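PDB 6I60: alpha-rhamnosidase from Dictyoglomus thermophilum, which probably hydrolyses terminal non-reducing alpha-L-rhamnose residues from alpha-L-rhamnosides. Local coordinates for residues Val457-Val462 / Gly485-Leu490. Numbering follows the deposited sequence.
Sequences VVHTAV and GQLSNL
At an interdomain seam, the corner after strand 453-458, in the concanavalin-like family region, meets the end of helix 473-488 and the residues just past it, in the six-hairpin glycosidase region, with His-459 and Thr-460 set against Leu-487 and Leu-490. The main tie is a backbone bond: Thr-460 N donates to Leu-490 O at 2.7 Å, nearly straight at 167°, with the donor tilted from the carbonyl plane. Thr-460 OG1 adds a weak second bond to Leu-490 O, while its stronger partner is Ser-492 N, so the one hydroxyl is shared between Leu-490 O and Ser-492 N. Beside this tie, the imidazole of His-459 lies flat against the last turn of helix 473-488. A chi1 of 55° swings the ring back over its own backbone and brings a face onto Leu-487 CB, a CH-pi contact 3.8 Å from the ring centroid. Leu-487 then splits its two methyls: CD1 reaches the ring at His-459 NE2, 3.6 Å away, and CD2 meets Val-462 CG2 at 3.6 Å, at the far end of the inverse gamma turn centred on Ala-461. Without the imidazole, as with an alanine here, Leu-487 CB and CD1 would probably lose their aromatic partner and a gap would open between the helix end and strand 345-351, whose Thr-348 the histidine also touches. Phe-526 of helix 524-535 packs on both Thr-460 and Leu-490. The arrangement is consistent with a beta-sandwich region packed against the (alpha/alpha)6 barrel, the catalytic fold of family GH78 rhamnosidases.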
ATOM      1  N   VAL A 457       4.098 -14.728  -7.411  1.00 46.71           N
ATOM      2  CA  VAL A 457       3.730 -13.755  -6.387  1.00 50.35           C
ATOM      3  C   VAL A 457       3.148 -12.529  -7.079  1.00 51.15           C
ATOM      4  O   VAL A 457       3.812 -11.899  -7.910  1.00 49.42           O
ATOM      5  CB  VAL A 457       4.938 -13.382  -5.516  1.00 49.21           C
ATOM      6  CG1 VAL A 457       4.522 -12.434  -4.409  1.00 43.15           C
ATOM      7  CG2 VAL A 457       5.572 -14.633  -4.932  1.00 57.52           C
ATOM      8  N   VAL A 458       1.906 -12.191  -6.744  1.00 49.10           N
ATOM      9  CA  VAL A 458       1.159 -11.156  -7.448  1.00 48.55           C
ATOM     10  C   VAL A 458       0.585 -10.188  -6.423  1.00 46.66           C
ATOM     11  O   VAL A 458      -0.184 -10.596  -5.545  1.00 49.50           O
ATOM     12  CB  VAL A 458       0.037 -11.752  -8.314  1.00 47.97           C
ATOM     13  CG1 VAL A 458      -0.892 -10.657  -8.808  1.00 53.82           C
ATOM     14  CG2 VAL A 458       0.623 -12.535  -9.480  1.00 45.28           C
ATOM     15  N   HIS A 459       0.954  -8.915  -6.540  1.00 46.71           N
ATOM     16  CA  HIS A 459       0.431  -7.845  -5.693  1.00 48.53           C
ATOM     17  C   HIS A 459       0.906  -6.515  -6.271  1.00 43.43           C
ATOM     18  O   HIS A 459       1.607  -6.472  -7.286  1.00 44.14           O
ATOM     19  CB  HIS A 459       0.868  -8.006  -4.237  1.00 42.75           C
ATOM     20  CG  HIS A 459       2.351  -8.106  -4.057  1.00 48.11           C
ATOM     21  ND1 HIS A 459       3.003  -9.311  -3.907  1.00 51.25           N
ATOM     22  CD2 HIS A 459       3.309  -7.151  -4.001  1.00 48.98           C
ATOM     23  CE1 HIS A 459       4.299  -9.094  -3.767  1.00 51.51           C
ATOM     24  NE2 HIS A 459       4.511  -7.791  -3.820  1.00 47.43           N
ATOM     25  N   THR A 460       0.511  -5.426  -5.611  1.00 44.15           N
ATOM     26  CA  THR A 460       0.942  -4.087  -5.997  1.00 42.49           C
ATOM     27  C   THR A 460       2.458  -3.973  -5.901  1.00 47.45           C
ATOM     28  O   THR A 460       3.024  -4.039  -4.804  1.00 48.86           O
ATOM     29  CB  THR A 460       0.268  -3.027  -5.119  1.00 44.47           C
ATOM     30  OG1 THR A 460      -1.141  -3.016  -5.378  1.00 47.99           O
ATOM     31  CG2 THR A 460       0.837  -1.646  -5.410  1.00 43.44           C
ATOM     32  N   ALA A 461       3.123  -3.803  -7.043  1.00 48.95           N
ATOM     33  CA  ALA A 461       4.580  -3.799  -7.086  1.00 43.21           C
ATOM     34  C   ALA A 461       5.159  -2.540  -6.454  1.00 39.45           C
ATOM     35  O   ALA A 461       5.631  -1.645  -7.162  1.00 42.38           O
ATOM     36  CB  ALA A 461       5.068  -3.940  -8.529  1.00 46.72           C
ATOM     37  N   VAL A 462       5.134  -2.464  -5.127  1.00 44.44           N
ATOM     38  CA  VAL A 462       5.728  -1.339  -4.414  1.00 49.70           C
ATOM     39  C   VAL A 462       7.228  -1.562  -4.277  1.00 49.08           C
ATOM     40  O   VAL A 462       7.708  -2.698  -4.196  1.00 47.49           O
ATOM     41  CB  VAL A 462       5.063  -1.148  -3.037  1.00 47.33           C
ATOM     42  CG1 VAL A 462       3.626  -0.683  -3.196  1.00 50.51           C
ATOM     43  CG2 VAL A 462       5.120  -2.437  -2.239  1.00 44.86           C
ATOM     44  N   GLY A 485       2.817 -10.250   4.774  1.00 41.09           N
ATOM     45  CA  GLY A 485       1.399 -10.021   4.990  1.00 48.98           C
ATOM     46  C   GLY A 485       0.920  -8.709   4.401  1.00 53.19           C
ATOM     47  O   GLY A 485      -0.180  -8.633   3.844  1.00 56.74           O
ATOM     48  N   GLN A 486       1.734  -7.658   4.515  1.00 50.47           N
ATOM     49  CA  GLN A 486       1.360  -6.368   3.946  1.00 51.95           C
ATOM     50  C   GLN A 486       1.301  -6.442   2.425  1.00 52.34           C
ATOM     51  O   GLN A 486       0.327  -5.993   1.808  1.00 52.45           O
ATOM     52  CB  GLN A 486       2.342  -5.287   4.400  1.00 53.31           C
ATOM     53  CG  GLN A 486       2.032  -3.900   3.861  1.00 49.44           C
ATOM     54  CD  GLN A 486       0.696  -3.373   4.344  1.00 51.08           C
ATOM     55  OE1 GLN A 486       0.592  -2.826   5.442  1.00 54.15           O
ATOM     56  NE2 GLN A 486      -0.338  -3.537   3.524  1.00 44.65           N
ATOM     57  N   LEU A 487       2.339  -7.009   1.804  1.00 52.03           N
ATOM     58  CA  LEU A 487       2.338  -7.169   0.354  1.00 48.44           C
ATOM     59  C   LEU A 487       1.188  -8.057  -0.100  1.00 54.72           C
ATOM     60  O   LEU A 487       0.582  -7.815  -1.150  1.00 53.81           O
ATOM     61  CB  LEU A 487       3.677  -7.743  -0.109  1.00 48.46           C
ATOM     62  CG  LEU A 487       4.894  -6.843   0.101  1.00 52.32           C
ATOM     63  CD1 LEU A 487       6.106  -7.373  -0.655  1.00 44.70           C
ATOM     64  CD2 LEU A 487       4.568  -5.422  -0.325  1.00 50.21           C
ATOM     65  N   SER A 488       0.867  -9.090   0.685  1.00 55.64           N
ATOM     66  CA  SER A 488      -0.274  -9.941   0.374  1.00 52.06           C
ATOM     67  C   SER A 488      -1.584  -9.169   0.364  1.00 52.49           C
ATOM     68  O   SER A 488      -2.545  -9.608  -0.276  1.00 50.82           O
ATOM     69  CB  SER A 488      -0.361 -11.087   1.380  1.00 48.53           C
ATOM     70  OG  SER A 488       0.532 -12.127   1.033  1.00 54.08           O
ATOM     71  N   ASN A 489      -1.645  -8.031   1.054  1.00 51.62           N
ATOM     72  CA  ASN A 489      -2.860  -7.239   1.163  1.00 51.78           C
ATOM     73  C   ASN A 489      -2.739  -5.901   0.440  1.00 55.21           C
ATOM     74  O   ASN A 489      -3.295  -4.894   0.885  1.00 56.02           O
ATOM     75  CB  ASN A 489      -3.222  -7.023   2.629  1.00 48.95           C
ATOM     76  CG  ASN A 489      -3.916  -8.221   3.232  1.00 50.38           C
ATOM     77  OD1 ASN A 489      -4.980  -8.633   2.771  1.00 45.21           O
ATOM     78  ND2 ASN A 489      -3.313  -8.797   4.266  1.00 54.90           N
ATOM     79  N   LEU A 490      -2.014  -5.879  -0.679  1.00 51.70           N
ATOM     80  CA  LEU A 490      -1.864  -4.685  -1.510  1.00 48.73           C
ATOM     81  C   LEU A 490      -2.244  -5.075  -2.935  1.00 49.55           C
ATOM     82  O   LEU A 490      -1.396  -5.515  -3.716  1.00 54.45           O
ATOM     83  CB  LEU A 490      -0.444  -4.129  -1.429  1.00 51.32           C
ATOM     84  CG  LEU A 490      -0.046  -3.431  -0.124  1.00 50.53           C
ATOM     85  CD1 LEU A 490       1.376  -2.898  -0.209  1.00 49.24           C
ATOM     86  CD2 LEU A 490      -1.019  -2.312   0.221  1.00 45.20           C
TER